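Local structure of acyl carrier protein (Thermotoga maritima, 1VKU) at residues 20-23 and 24-28; 49-52 and 53-57; 56-59 and 60-63. The protein probably carries the growing acyl chain through fatty acid biosynthesis, tethered to a phosphopantetheine arm, as other members of the acyl carrier protein family do. One frame throughout, in Å; residues are numbered along the deposited sequence.

Contact 1: 20-23 and 24-28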
ATOM      1  N   ALA A  20      -0.567   1.049   8.818  1.00 28.99           N
ATOM      2  CA  ALA A  20       0.596   1.408   9.598  1.00 30.58           C
ATOM      3  C   ALA A  20       1.874   1.077   8.839  1.00 29.03           C
ATOM      4  O   ALA A  20       2.843   1.818   8.939  1.00 30.27           O
ATOM      5  CB  ALA A  20       0.584   0.714  10.985  1.00 30.82           C
ATOM      6  N   LYS A  21       1.880  -0.041   8.109  1.00 27.43           N
ATOM      7  CA  LYS A  21       3.019  -0.418   7.296  1.00 28.40           C
ATOM      8  C   LYS A  21       3.219   0.580   6.134  1.00 27.24           C
ATOM      9  O   LYS A  21       4.327   1.044   5.888  1.00 27.48           O
ATOM     10  CB  LYS A  21       2.825  -1.841   6.730  1.00 28.18           C
ATOM     11  CG  LYS A  21       4.052  -2.383   6.085  1.00 29.61           C
ATOM     12  CD  LYS A  21       5.047  -2.660   7.177  1.00 32.34           C
ATOM     13  CE  LYS A  21       6.315  -3.093   6.604  1.00 35.57           C
ATOM     14  NZ  LYS A  21       7.255  -3.192   7.692  1.00 33.84           N
ATOM     15  N   PHE A  22       2.128   0.926   5.455  1.00 24.96           N
ATOM     16  CA  PHE A  22       2.160   1.975   4.456  1.00 27.18           C
ATOM     17  C   PHE A  22       2.816   3.255   5.026  1.00 28.66           C
ATOM     18  O   PHE A  22       3.723   3.789   4.425  1.00 29.41           O
ATOM     19  CB  PHE A  22       0.746   2.258   3.982  1.00 25.72           C
ATOM     20  CG  PHE A  22       0.593   3.517   3.191  1.00 26.90           C
ATOM     21  CD1 PHE A  22       1.537   3.903   2.250  1.00 27.62           C
ATOM     22  CD2 PHE A  22      -0.530   4.308   3.367  1.00 32.71           C
ATOM     23  CE1 PHE A  22       1.380   5.068   1.523  1.00 29.91           C
ATOM     24  CE2 PHE A  22      -0.698   5.477   2.637  1.00 30.88           C
ATOM     25  CZ  PHE A  22       0.256   5.862   1.721  1.00 30.43           C
ATOM     26  N   VAL A  23       2.381   3.724   6.193  1.00 26.98           N
ATOM     27  CA  VAL A  23       2.947   4.950   6.791  1.00 27.47           C
ATOM     28  C   VAL A  23       4.452   4.797   7.077  1.00 26.42           C
ATOM     29  O   VAL A  23       5.241   5.722   6.833  1.00 28.92           O
ATOM     30  CB  VAL A  23       2.140   5.362   8.018  1.00 27.70           C
ATOM     31  CG1 VAL A  23       2.791   6.511   8.804  1.00 25.24           C
ATOM     32  CG2 VAL A  23       0.779   5.782   7.564  1.00 29.49           C
ATOM     33  N   GLU A  24       4.851   3.630   7.568  1.00 27.35           N
ATOM     34  CA  GLU A  24       6.244   3.378   7.941  1.00 30.53           C
ATOM     35  C   GLU A  24       7.143   3.352   6.718  1.00 27.48           C
ATOM     36  O   GLU A  24       8.233   3.942   6.715  1.00 28.57           O
ATOM     37  CB  GLU A  24       6.340   2.051   8.705  1.00 30.62           C
ATOM     38  CG  GLU A  24       7.731   1.434   8.837  1.00 35.66           C
ATOM     39  CD  GLU A  24       7.676  -0.080   9.096  1.00 40.77           C
ATOM     40  OE1 GLU A  24       6.727  -0.571   9.764  1.00 44.17           O
ATOM     41  OE2 GLU A  24       8.576  -0.803   8.605  1.00 52.52           O
ATOM     42  N   ILE A  25       6.687   2.664   5.684  1.00 27.90           N
ATOM     43  CA  ILE A  25       7.415   2.604   4.422  1.00 28.57           C
ATOM     44  C   ILE A  25       7.504   3.991   3.793  1.00 28.32           C
ATOM     45  O   ILE A  25       8.561   4.397   3.360  1.00 25.30           O
ATOM     46  CB  ILE A  25       6.737   1.633   3.438  1.00 28.21           C
ATOM     47  CG1 ILE A  25       6.966   0.176   3.854  1.00 30.89           C
ATOM     48  CG2 ILE A  25       7.272   1.874   2.035  1.00 29.44           C
ATOM     49  CD1 ILE A  25       6.085  -0.782   3.135  1.00 29.64           C
ATOM     50  N   ALA A  26       6.395   4.730   3.753  1.00 27.68           N
ATOM     51  CA  ALA A  26       6.424   6.094   3.192  1.00 28.10           C
ATOM     52  C   ALA A  26       7.460   6.945   3.900  1.00 27.58           C
ATOM     53  O   ALA A  26       8.218   7.669   3.284  1.00 30.23           O
ATOM     54  CB  ALA A  26       5.040   6.738   3.283  1.00 29.59           C
ATOM     55  N   SER A  27       7.521   6.810   5.216  1.00 29.72           N
ATOM     56  CA  SER A  27       8.419   7.595   6.030  1.00 31.25           C
ATOM     57  C   SER A  27       9.861   7.127   5.936  1.00 33.41           C
ATOM     58  O   SER A  27      10.780   7.942   5.774  1.00 33.44           O
ATOM     59  CB  SER A  27       7.985   7.531   7.489  1.00 29.62           C
ATOM     60  OG  SER A  27       8.865   8.303   8.276  1.00 38.13           O
ATOM     61  N   GLU A  28      10.063   5.822   6.077  1.00 33.52           N
ATOM     62  CA  GLU A  28      11.409   5.273   6.150  1.00 34.70           C
ATOM     63  C   GLU A  28      12.077   5.080   4.805  1.00 34.73           C
ATOM     64  O   GLU A  28      13.255   5.361   4.664  1.00 35.83           O
ATOM     65  CB  GLU A  28      11.404   3.958   6.891  1.00 34.29           C
ATOM     66  CG  GLU A  28      11.429   4.124   8.391  1.00 41.97           C
ATOM     67  CD  GLU A  28      11.283   2.802   9.104  1.00 55.33           C
ATOM     68  OE1 GLU A  28      11.646   1.759   8.495  1.00 59.74           O
ATOM     69  OE2 GLU A  28      10.805   2.813  10.269  1.00 60.40           O
TER
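Lys21 and Glu24 meet across less than one turn of helix 14-28, their side chains crossing at a slant so that CD and NZ of the lysine both pass the glutamate carboxylate. The ammonium nitrogen NZ of Lys21 forms a salt bridge to OE2 of Glu24 at 2.9 Å, and it approaches from above the carboxylate plane, 37° out of it. The bend in the lysine chain (chi2 70°) turns it toward the following turn, and the glutamate runs extended beyond CG to receive it. The methylenes of Lys21 also pack: CG lies 3.9 Å from CD1 of Ile25, so one side chain serves both a charge and a hydrophobic neighbour. Shortening Lys21 to an alanine is likely to leave the Glu24 carboxylate without its mate and take the methylene cover from CD1 of Ile25. On the buried side, the Phe22 ring approaches the methyl group of Ala26 obliquely, CE1 to CB at 4.4 Å, a loose touch. The backbone beneath is regular. Ile25 N donates to Lys21 O at 2.9 Å in an almost straight bond (172°), and Ala26 N reaches Phe22 O at the same distance. Phe22 also meets the ring of Phe43 and touches Leu56 and Phe60 of helix 50-64, while Ile25 leans on Phe59. The result is an amphipathic helix, with an i to i+3 ion pair on its outer side and aromatic and aliphatic groups turned to the core, as in the first helix of the acyl carrier protein fold.

Contact 2: 49-52 and 53-57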
ATOM      1  N   ASP A  49       2.900  10.358  -6.816  1.00 28.66           N
ATOM      2  CA  ASP A  49       2.639  10.251  -8.243  1.00 27.88           C
ATOM      3  C   ASP A  49       2.727   8.788  -8.692  1.00 28.43           C
ATOM      4  O   ASP A  49       2.850   7.887  -7.872  1.00 27.05           O
ATOM      5  CB  ASP A  49       3.541  11.176  -9.062  1.00 27.69           C
ATOM      6  CG  ASP A  49       4.977  10.668  -9.185  1.00 28.16           C
ATOM      7  OD1 ASP A  49       5.343   9.655  -8.565  1.00 35.46           O
ATOM      8  OD2 ASP A  49       5.828  11.216  -9.907  1.00 36.44           O
ATOM      9  N   SER A  50       2.635   8.566  -9.996  1.00 27.07           N
ATOM     10  CA  SER A  50       2.504   7.226 -10.546  1.00 27.82           C
ATOM     11  C   SER A  50       3.754   6.410 -10.252  1.00 28.92           C
ATOM     12  O   SER A  50       3.657   5.210  -9.992  1.00 29.78           O
ATOM     13  CB  SER A  50       2.207   7.280 -12.054  1.00 26.24           C
ATOM     14  OG  SER A  50       3.241   7.977 -12.758  1.00 32.53           O
ATOM     15  N   ILE A  51       4.910   7.081 -10.268  1.00 28.06           N
ATOM     16  CA  ILE A  51       6.205   6.474  -9.993  1.00 28.56           C
ATOM     17  C   ILE A  51       6.306   6.132  -8.518  1.00 28.06           C
ATOM     18  O   ILE A  51       6.855   5.111  -8.169  1.00 29.35           O
ATOM     19  CB  ILE A  51       7.355   7.414 -10.395  1.00 28.02           C
ATOM     20  CG1 ILE A  51       7.346   7.667 -11.912  1.00 26.30           C
ATOM     21  CG2 ILE A  51       8.697   6.839  -9.939  1.00 32.46           C
ATOM     22  CD1 ILE A  51       8.408   8.630 -12.381  1.00 27.65           C
ATOM     23  N   ASP A  52       5.768   6.987  -7.664  1.00 28.87           N
ATOM     24  CA  ASP A  52       5.758   6.714  -6.232  1.00 31.39           C
ATOM     25  C   ASP A  52       4.892   5.487  -5.914  1.00 30.28           C
ATOM     26  O   ASP A  52       5.234   4.708  -5.033  1.00 32.08           O
ATOM     27  CB  ASP A  52       5.190   7.891  -5.455  1.00 30.52           C
ATOM     28  CG  ASP A  52       6.096   9.085  -5.439  1.00 29.16           C
ATOM     29  OD1 ASP A  52       7.341   8.944  -5.532  1.00 33.43           O
ATOM     30  OD2 ASP A  52       5.623  10.224  -5.314  1.00 32.03           O
ATOM     31  N   VAL A  53       3.752   5.361  -6.589  1.00 30.75           N
ATOM     32  CA  VAL A  53       2.903   4.195  -6.412  1.00 27.00           C
ATOM     33  C   VAL A  53       3.640   2.907  -6.781  1.00 29.02           C
ATOM     34  O   VAL A  53       3.542   1.938  -6.051  1.00 28.98           O
ATOM     35  CB  VAL A  53       1.594   4.317  -7.149  1.00 27.39           C
ATOM     36  CG1 VAL A  53       0.844   2.988  -7.123  1.00 26.90           C
ATOM     37  CG2 VAL A  53       0.762   5.396  -6.497  1.00 28.98           C
ATOM     38  N   ILE A  54       4.357   2.902  -7.907  1.00 27.53           N
ATOM     39  CA  ILE A  54       5.207   1.765  -8.310  1.00 28.14           C
ATOM     40  C   ILE A  54       6.262   1.433  -7.239  1.00 27.95           C
ATOM     41  O   ILE A  54       6.427   0.271  -6.901  1.00 29.30           O
ATOM     42  CB  ILE A  54       5.881   2.040  -9.673  1.00 27.80           C
ATOM     43  CG1 ILE A  54       4.845   2.066 -10.781  1.00 25.38           C
ATOM     44  CG2 ILE A  54       7.017   1.040  -9.952  1.00 28.73           C
ATOM     45  CD1 ILE A  54       5.320   2.669 -12.086  1.00 26.94           C
ATOM     46  N   ASP A  55       6.956   2.441  -6.702  1.00 26.67           N
ATOM     47  CA  ASP A  55       7.953   2.201  -5.653  1.00 26.10           C
ATOM     48  C   ASP A  55       7.277   1.632  -4.410  1.00 26.79           C
ATOM     49  O   ASP A  55       7.728   0.648  -3.853  1.00 26.92           O
ATOM     50  CB  ASP A  55       8.715   3.468  -5.274  1.00 27.12           C
ATOM     51  CG  ASP A  55       9.805   3.826  -6.262  1.00 29.67           C
ATOM     52  OD1 ASP A  55      10.626   2.954  -6.666  1.00 35.10           O
ATOM     53  OD2 ASP A  55       9.936   4.997  -6.673  1.00 34.75           O
ATOM     54  N   LEU A  56       6.202   2.266  -3.966  1.00 26.04           N
ATOM     55  CA  LEU A  56       5.398   1.758  -2.849  1.00 31.00           C
ATOM     56  C   LEU A  56       4.990   0.290  -3.030  1.00 29.50           C
ATOM     57  O   LEU A  56       5.128  -0.503  -2.106  1.00 29.94           O
ATOM     58  CB  LEU A  56       4.143   2.608  -2.665  1.00 31.33           C
ATOM     59  CG  LEU A  56       3.276   2.376  -1.438  1.00 37.72           C
ATOM     60  CD1 LEU A  56       4.037   2.686  -0.175  1.00 40.80           C
ATOM     61  CD2 LEU A  56       2.105   3.284  -1.580  1.00 42.23           C
ATOM     62  N   VAL A  57       4.519  -0.064  -4.222  1.00 29.84           N
ATOM     63  CA  VAL A  57       4.051  -1.432  -4.516  1.00 28.42           C
ATOM     64  C   VAL A  57       5.231  -2.410  -4.425  1.00 30.12           C
ATOM     65  O   VAL A  57       5.110  -3.452  -3.795  1.00 32.41           O
ATOM     66  CB  VAL A  57       3.319  -1.499  -5.883  1.00 27.31           C
ATOM     67  CG1 VAL A  57       3.162  -2.922  -6.385  1.00 27.56           C
ATOM     68  CG2 VAL A  57       1.947  -0.789  -5.804  1.00 27.85           C
TER
HETATM   69  O   HOH W   1       9.411   7.197  -5.498  1.00 26.91           O
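Asp52 and Asp55 share a water that donates to both carboxylates. It lies 2.7 Å from OD1 of Asp52. Its distance to OD2 of Asp55, 2.5 Å, is short, and the exact length carries little weight. By lying between the two acids, which are likely to repel each other, it gives each a donor. The side chains of Ile51 and Asp55 lie side by side and point the same way, with CG2 of the isoleucine 3.9 Å from OD2 of the aspartate. Behind these groups stands the backbone of helix 50-64: Leu56 N donates to Asp52 O at 2.8 Å, and Val53 N to Asp49 O at 3.0 Å.

What positions Asp52 is its exchange with Asp49, at the N-cap. OD1 of Asp49 accepts from Asp52 N at 2.8 Å, nearly along the C-O axis of the carboxylate. In return, Asp49 N donates to OD2 of Asp52 at 3.1 Å, on the anti side and 33° out of plane. With CG of Asp52 beside its own backbone N (chi1 -71°), the carboxylate points back toward the start of the helix, one oxygen for the cap and the other for the water. The amino end of the helix would probably stabilise the negative charge of both acids. Farther out, Met30 touches Asp52 and Asp55, while Val53 packs on Ile73 and Leu56 on Phe43. Reciprocal bonds of this kind make a capping box. Ser50, the predicted attachment point of the phosphopantetheine arm, which is absent from this structure, follows the N-cap directly, within the span of the box, in the Asp-Ser motif that typifies acyl carrier proteins.

Contact 3: 56-59 and 60-63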
ATOM      1  N   LEU A  56       6.202   2.266  -3.966  1.00 26.04           N
ATOM      2  CA  LEU A  56       5.398   1.758  -2.849  1.00 31.00           C
ATOM      3  C   LEU A  56       4.990   0.290  -3.030  1.00 29.50           C
ATOM      4  O   LEU A  56       5.128  -0.503  -2.106  1.00 29.94           O
ATOM      5  CB  LEU A  56       4.143   2.608  -2.665  1.00 31.33           C
ATOM      6  CG  LEU A  56       3.276   2.376  -1.438  1.00 37.72           C
ATOM      7  CD1 LEU A  56       4.037   2.686  -0.175  1.00 40.80           C
ATOM      8  CD2 LEU A  56       2.105   3.284  -1.580  1.00 42.23           C
ATOM      9  N   VAL A  57       4.519  -0.064  -4.222  1.00 29.84           N
ATOM     10  CA  VAL A  57       4.051  -1.432  -4.516  1.00 28.42           C
ATOM     11  C   VAL A  57       5.231  -2.410  -4.425  1.00 30.12           C
ATOM     12  O   VAL A  57       5.110  -3.452  -3.795  1.00 32.41           O
ATOM     13  CB  VAL A  57       3.319  -1.499  -5.883  1.00 27.31           C
ATOM     14  CG1 VAL A  57       3.162  -2.922  -6.385  1.00 27.56           C
ATOM     15  CG2 VAL A  57       1.947  -0.789  -5.804  1.00 27.85           C
HETATM   16  N   MSE A  58       6.379  -2.043  -5.001  1.00 27.68           N
HETATM   17  CA  MSE A  58       7.551  -2.897  -4.979  1.00 32.02           C
HETATM   18  C   MSE A  58       8.073  -3.081  -3.558  1.00 31.75           C
HETATM   19  O   MSE A  58       8.588  -4.152  -3.227  1.00 32.29           O
HETATM   20  CB  MSE A  58       8.636  -2.371  -5.897  1.00 29.98           C
HETATM   21  CG  MSE A  58       8.299  -2.527  -7.351  1.00 31.24           C
HETATM   22 SE   MSE A  58       9.558  -1.505  -8.506  1.00 35.92          SE
HETATM   23  CE  MSE A  58      11.088  -2.773  -8.445  1.00 27.89           C
ATOM     24  N   PHE A  59       7.905  -2.061  -2.717  1.00 29.91           N
ATOM     25  CA  PHE A  59       8.277  -2.184  -1.292  1.00 30.87           C
ATOM     26  C   PHE A  59       7.337  -3.145  -0.546  1.00 29.19           C
ATOM     27  O   PHE A  59       7.804  -3.969   0.216  1.00 30.00           O
ATOM     28  CB  PHE A  59       8.319  -0.841  -0.555  1.00 28.68           C
ATOM     29  CG  PHE A  59       9.503   0.055  -0.914  1.00 27.97           C
ATOM     30  CD1 PHE A  59      10.806  -0.415  -0.874  1.00 27.59           C
ATOM     31  CD2 PHE A  59       9.285   1.403  -1.226  1.00 28.03           C
ATOM     32  CE1 PHE A  59      11.864   0.426  -1.187  1.00 32.60           C
ATOM     33  CE2 PHE A  59      10.332   2.236  -1.518  1.00 35.39           C
ATOM     34  CZ  PHE A  59      11.615   1.750  -1.509  1.00 29.57           C
ATOM     35  N   PHE A  60       6.033  -3.038  -0.765  1.00 26.11           N
ATOM     36  CA  PHE A  60       5.083  -4.011  -0.229  1.00 26.15           C
ATOM     37  C   PHE A  60       5.342  -5.427  -0.758  1.00 26.82           C
ATOM     38  O   PHE A  60       5.287  -6.398  -0.011  1.00 26.95           O
ATOM     39  CB  PHE A  60       3.650  -3.601  -0.533  1.00 25.03           C
ATOM     40  CG  PHE A  60       3.035  -2.744   0.538  1.00 24.89           C
ATOM     41  CD1 PHE A  60       2.504  -3.319   1.687  1.00 30.31           C
ATOM     42  CD2 PHE A  60       3.017  -1.384   0.417  1.00 27.35           C
ATOM     43  CE1 PHE A  60       1.941  -2.547   2.680  1.00 39.53           C
ATOM     44  CE2 PHE A  60       2.456  -0.580   1.434  1.00 26.86           C
ATOM     45  CZ  PHE A  60       1.935  -1.166   2.567  1.00 29.73           C
ATOM     46  N   GLU A  61       5.628  -5.544  -2.042  1.00 27.69           N
ATOM     47  CA  GLU A  61       5.959  -6.833  -2.630  1.00 23.46           C
ATOM     48  C   GLU A  61       7.113  -7.520  -1.897  1.00 26.96           C
ATOM     49  O   GLU A  61       7.100  -8.729  -1.649  1.00 27.92           O
ATOM     50  CB  GLU A  61       6.322  -6.646  -4.095  1.00 26.22           C
ATOM     51  CG  GLU A  61       5.175  -6.302  -5.027  1.00 27.49           C
ATOM     52  CD  GLU A  61       5.572  -6.344  -6.508  1.00 29.10           C
ATOM     53  OE1 GLU A  61       6.645  -5.825  -6.885  1.00 43.86           O
ATOM     54  OE2 GLU A  61       4.800  -6.897  -7.306  1.00 34.34           O
ATOM     55  N   ASP A  62       8.147  -6.755  -1.598  1.00 26.99           N
ATOM     56  CA  ASP A  62       9.342  -7.313  -1.010  1.00 27.33           C
ATOM     57  C   ASP A  62       9.072  -7.647   0.449  1.00 29.99           C
ATOM     58  O   ASP A  62       9.527  -8.692   0.929  1.00 29.40           O
ATOM     59  CB  ASP A  62      10.480  -6.312  -1.110  1.00 28.29           C
ATOM     60  CG  ASP A  62      11.813  -6.892  -0.672  1.00 25.92           C
ATOM     61  OD1 ASP A  62      12.131  -8.036  -1.068  1.00 26.52           O
ATOM     62  OD2 ASP A  62      12.617  -6.257   0.046  1.00 26.55           O
ATOM     63  N   GLU A  63       8.321  -6.773   1.139  1.00 25.81           N
ATOM     64  CA  GLU A  63       8.036  -6.946   2.554  1.00 29.71           C
ATOM     65  C   GLU A  63       7.192  -8.173   2.769  1.00 28.98           C
ATOM     66  O   GLU A  63       7.320  -8.838   3.790  1.00 29.41           O
ATOM     67  CB  GLU A  63       7.247  -5.764   3.126  1.00 28.33           C
ATOM     68  CG  GLU A  63       8.081  -4.579   3.560  1.00 47.93           C
ATOM     69  CD  GLU A  63       9.010  -4.900   4.713  1.00 57.60           C
ATOM     70  OE1 GLU A  63       8.544  -5.460   5.726  1.00 55.84           O
ATOM     71  OE2 GLU A  63      10.213  -4.586   4.592  1.00 68.45           O
TER
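Val57 O accepts a backbone bond from Glu61 N at 2.8 Å, close to straight at 163°, and the aliphatic stem of Glu61 folds over the same oxygen, bringing CG to 3.1 Å from it. Beyond CG the glutamate runs extended and crosses Val57, whose CG1 is 4.2 Å from Glu61 CG. Its OE1 passes 3.7 Å from CG of selenomethionine Met58, while OE2 accepts a hydrogen bond from Ile68 N, tying the side chain to the loop that follows the helix. One residue earlier, Phe60 N donates to Leu56 O at 3.0 Å, and the ring of Phe60 brings its edge to that carbonyl, with CD2 3.4 Å away and the oxygen near the ring plane. A chi1 of -90° swings the ring back to lie beside Leu56, both side chains pointing the same way, and CE2 of Phe60 meets CD1 of Leu56 at 4.0 Å. The two make an apolar patch, with Glu61 and Met58 on another side of the helix.

Leu56 and Phe60 thus face inward, where both touch Leu82 of helix 79-92, and Phe60 also reaches Val86. Phe59 touches Lys29 and Met30 in the loop after helix 14-28. In this way helix 50-64 lies against both of the other long helices of an all-helical bundle.

All three contacts are turns within single helices, each partly buried, contact 2 the most exposed, and they differ in what their polar sides do. Contact 1 belongs to helix 14-28 and uses an ion pair; contacts 2 and 3 follow one another on helix 50-64, sharing Leu56 and Val57. Contact 2, at the head of that helix, uses its acids for a cap and a bridging water beside the predicted attachment serine, whereas contact 3 pairs aromatic packing with a carboxylate anchoring a loop. The inner faces of the two helices meet in the core, and a long, weak ion pair between Lys21 and Glu63 links their outer sides.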